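PDB 3PZF: serine protease inhibitor 2 from Anopheles gambiae, which inhibits the clip-domain serine proteases CLIPB9, CLIPB10 and CLIPB4 and so restrains the melanization response in mosquito hemolymph. Local coordinates for residues M28-I33 with L43-V48. Numbering follows the deposited sequence.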
ATOM      1  N   MET A  28      -7.141  -9.686   1.890  1.00 27.21           N
ATOM      2  CA  MET A  28      -7.821  -9.765   3.189  1.00 27.34           C
ATOM      3  C   MET A  28      -7.665  -8.471   3.998  1.00 26.60           C
ATOM      4  O   MET A  28      -8.633  -7.925   4.531  1.00 26.12           O
ATOM      5  CB  MET A  28      -7.288 -10.974   3.987  1.00 31.70           C
ATOM      6  CG  MET A  28      -7.879 -11.125   5.384  1.00 48.94           C
ATOM      7  SD  MET A  28      -7.113 -12.473   6.353  1.00 49.33           S
ATOM      8  CE  MET A  28      -5.394 -11.979   6.369  1.00 51.37           C
ATOM      9  N   PHE A  29      -6.451  -7.939   4.067  1.00 25.09           N
ATOM     10  CA  PHE A  29      -6.203  -6.774   4.899  1.00 23.74           C
ATOM     11  C   PHE A  29      -6.810  -5.503   4.266  1.00 20.24           C
ATOM     12  O   PHE A  29      -7.334  -4.634   4.952  1.00 23.36           O
ATOM     13  CB  PHE A  29      -4.694  -6.578   5.067  1.00 23.71           C
ATOM     14  CG  PHE A  29      -4.325  -5.554   6.091  1.00 26.27           C
ATOM     15  CD1 PHE A  29      -4.482  -5.825   7.446  1.00 24.52           C
ATOM     16  CD2 PHE A  29      -3.798  -4.325   5.707  1.00 23.86           C
ATOM     17  CE1 PHE A  29      -4.129  -4.872   8.403  1.00 24.14           C
ATOM     18  CE2 PHE A  29      -3.430  -3.378   6.654  1.00 23.09           C
ATOM     19  CZ  PHE A  29      -3.603  -3.655   8.001  1.00 27.74           C
ATOM     20  N   VAL A  30      -6.696  -5.396   2.958  1.00 20.73           N
ATOM     21  CA  VAL A  30      -7.302  -4.271   2.233  1.00 22.78           C
ATOM     22  C   VAL A  30      -8.798  -4.246   2.513  1.00 27.89           C
ATOM     23  O   VAL A  30      -9.368  -3.200   2.819  1.00 23.00           O
ATOM     24  CB  VAL A  30      -7.045  -4.382   0.729  1.00 21.91           C
ATOM     25  CG1 VAL A  30      -8.102  -3.602  -0.057  1.00 27.92           C
ATOM     26  CG2 VAL A  30      -5.633  -3.849   0.404  1.00 23.57           C
ATOM     27  N   LYS A  31      -9.438  -5.403   2.447  1.00 23.96           N
ATOM     28  CA  LYS A  31     -10.894  -5.440   2.634  1.00 30.13           C
ATOM     29  C   LYS A  31     -11.283  -4.987   4.036  1.00 28.10           C
ATOM     30  O   LYS A  31     -12.290  -4.296   4.217  1.00 33.26           O
ATOM     31  CB  LYS A  31     -11.443  -6.842   2.397  1.00 33.43           C
ATOM     32  CG  LYS A  31     -11.432  -7.284   0.955  1.00 31.98           C
ATOM     33  CD  LYS A  31     -12.433  -8.406   0.787  1.00 43.26           C
ATOM     34  CE  LYS A  31     -11.899  -9.550  -0.010  1.00 51.34           C
ATOM     35  NZ  LYS A  31     -12.968 -10.593  -0.125  1.00 48.07           N
ATOM     36  N   GLU A  32     -10.477  -5.364   5.025  1.00 24.08           N
ATOM     37  CA  GLU A  32     -10.708  -4.965   6.412  1.00 24.29           C
ATOM     38  C   GLU A  32     -10.617  -3.453   6.579  1.00 28.66           C
ATOM     39  O   GLU A  32     -11.426  -2.843   7.269  1.00 33.16           O
ATOM     40  CB  GLU A  32      -9.682  -5.647   7.332  1.00 26.42           C
ATOM     41  CG  GLU A  32      -9.727  -5.212   8.802  1.00 34.18           C
ATOM     42  CD  GLU A  32     -11.030  -5.588   9.504  1.00 40.24           C
ATOM     43  OE1 GLU A  32     -11.660  -6.585   9.106  1.00 36.73           O
ATOM     44  OE2 GLU A  32     -11.430  -4.874  10.448  1.00 38.89           O
ATOM     45  N   ILE A  33      -9.611  -2.842   5.976  1.00 22.33           N
ATOM     46  CA  ILE A  33      -9.459  -1.401   6.078  1.00 23.99           C
ATOM     47  C   ILE A  33     -10.629  -0.718   5.367  1.00 25.21           C
ATOM     48  O   ILE A  33     -11.262   0.157   5.931  1.00 28.54           O
ATOM     49  CB  ILE A  33      -8.123  -0.920   5.467  1.00 23.56           C
ATOM     50  CG1 ILE A  33      -6.905  -1.617   6.127  1.00 25.01           C
ATOM     51  CG2 ILE A  33      -7.980   0.550   5.655  1.00 21.54           C
ATOM     52  CD1 ILE A  33      -6.875  -1.488   7.606  1.00 28.08           C
ATOM     53  N   LEU A  43      -3.274   2.538   1.004  1.00 18.62           N
ATOM     54  CA  LEU A  43      -2.272   1.920   1.861  1.00 20.49           C
ATOM     55  C   LEU A  43      -1.312   1.070   1.015  1.00 16.44           C
ATOM     56  O   LEU A  43      -1.470   0.956  -0.211  1.00 18.09           O
ATOM     57  CB  LEU A  43      -2.969   1.056   2.929  1.00 21.56           C
ATOM     58  CG  LEU A  43      -3.656  -0.192   2.357  1.00 24.08           C
ATOM     59  CD1 LEU A  43      -3.498  -1.380   3.348  1.00 28.65           C
ATOM     60  CD2 LEU A  43      -5.125   0.040   2.038  1.00 21.47           C
ATOM     61  N   SER A  44      -0.305   0.492   1.656  1.00 18.41           N
ATOM     62  CA  SER A  44       0.621  -0.376   0.925  1.00 19.72           C
ATOM     63  C   SER A  44       0.583  -1.772   1.543  1.00 17.27           C
ATOM     64  O   SER A  44       1.230  -2.019   2.554  1.00 17.88           O
ATOM     65  CB  SER A  44       2.047   0.183   0.952  1.00 20.97           C
ATOM     66  OG  SER A  44       2.951  -0.761   0.362  1.00 21.37           O
ATOM     67  N   PRO A  45      -0.204  -2.684   0.941  1.00 17.58           N
ATOM     68  CA  PRO A  45      -0.347  -4.004   1.569  1.00 16.99           C
ATOM     69  C   PRO A  45       0.976  -4.734   1.580  1.00 22.02           C
ATOM     70  O   PRO A  45       1.305  -5.377   2.574  1.00 19.92           O
ATOM     71  CB  PRO A  45      -1.371  -4.734   0.681  1.00 18.36           C
ATOM     72  CG  PRO A  45      -2.100  -3.600  -0.084  1.00 21.89           C
ATOM     73  CD  PRO A  45      -1.099  -2.485  -0.226  1.00 21.03           C
ATOM     74  N   PHE A  46       1.746  -4.627   0.509  1.00 15.16           N
ATOM     75  CA  PHE A  46       3.055  -5.300   0.505  1.00 19.60           C
ATOM     76  C   PHE A  46       3.907  -4.786   1.696  1.00 21.01           C
ATOM     77  O   PHE A  46       4.580  -5.566   2.379  1.00 19.53           O
ATOM     78  CB  PHE A  46       3.783  -5.038  -0.804  1.00 20.52           C
ATOM     79  CG  PHE A  46       5.214  -5.484  -0.783  1.00 23.65           C
ATOM     80  CD1 PHE A  46       5.509  -6.831  -0.758  1.00 20.93           C
ATOM     81  CD2 PHE A  46       6.257  -4.562  -0.778  1.00 22.75           C
ATOM     82  CE1 PHE A  46       6.838  -7.269  -0.719  1.00 25.89           C
ATOM     83  CE2 PHE A  46       7.599  -5.002  -0.763  1.00 22.87           C
ATOM     84  CZ  PHE A  46       7.868  -6.354  -0.719  1.00 22.62           C
ATOM     85  N   SER A  47       3.873  -3.476   1.962  1.00 17.63           N
ATOM     86  CA  SER A  47       4.686  -2.930   3.060  1.00 16.62           C
ATOM     87  C   SER A  47       4.220  -3.469   4.389  1.00 16.19           C
ATOM     88  O   SER A  47       5.017  -3.659   5.291  1.00 19.66           O
ATOM     89  CB  SER A  47       4.624  -1.390   3.064  1.00 19.80           C
ATOM     90  OG  SER A  47       5.310  -0.890   1.919  1.00 21.78           O
ATOM     91  N   VAL A  48       2.928  -3.719   4.529  1.00 16.91           N
ATOM     92  CA  VAL A  48       2.434  -4.314   5.766  1.00 16.30           C
ATOM     93  C   VAL A  48       3.078  -5.680   5.960  1.00 21.01           C
ATOM     94  O   VAL A  48       3.451  -6.038   7.079  1.00 20.53           O
ATOM     95  CB  VAL A  48       0.901  -4.435   5.809  1.00 20.27           C
ATOM     96  CG1 VAL A  48       0.442  -5.123   7.105  1.00 20.73           C
ATOM     97  CG2 VAL A  48       0.260  -3.054   5.721  1.00 18.27           C
TER
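F29 and L43 meet where helix 24-35 passes the short strand that leads into helix 45-58, an instructive case of purely apolar packing: every pair across the contact is carbon to carbon, and no hydrogen bond crosses between 28-33 and 43-48. With CG anti to the backbone N (chi1 -170°), the F29 ring is carried toward 43-48; its CD2 lies 3.8 Å from L43 CD1, a methyl near the ring plane at its edge. V48 approaches the ring from another direction: its CG2 lies 3.8 Å from F29 CE2, while CG1 sits over one face, displaced toward the rim. The tightest touch is V30 CG2 against P45 CG at 3.6 Å, the proline ring crossing the valine branch at a slant. In the serpin fold these are the first two helices of the domain, and the strand between them pairs with 386-392, whose A389 also touches V30 and P45. S44 N-caps the second helix, its OG accepting from S47 N (3.3 Å) and from S47 OG (2.8 Å). Packing is looser at I33, whose CG1 comes no nearer to L43 CD1 than 4.4 Å. All six touching residues are buried, whereas on the outer flank of the first helix M28 is exposed and K31 and E32 partly so; K31 NZ hydrogen-bonds to I264 O.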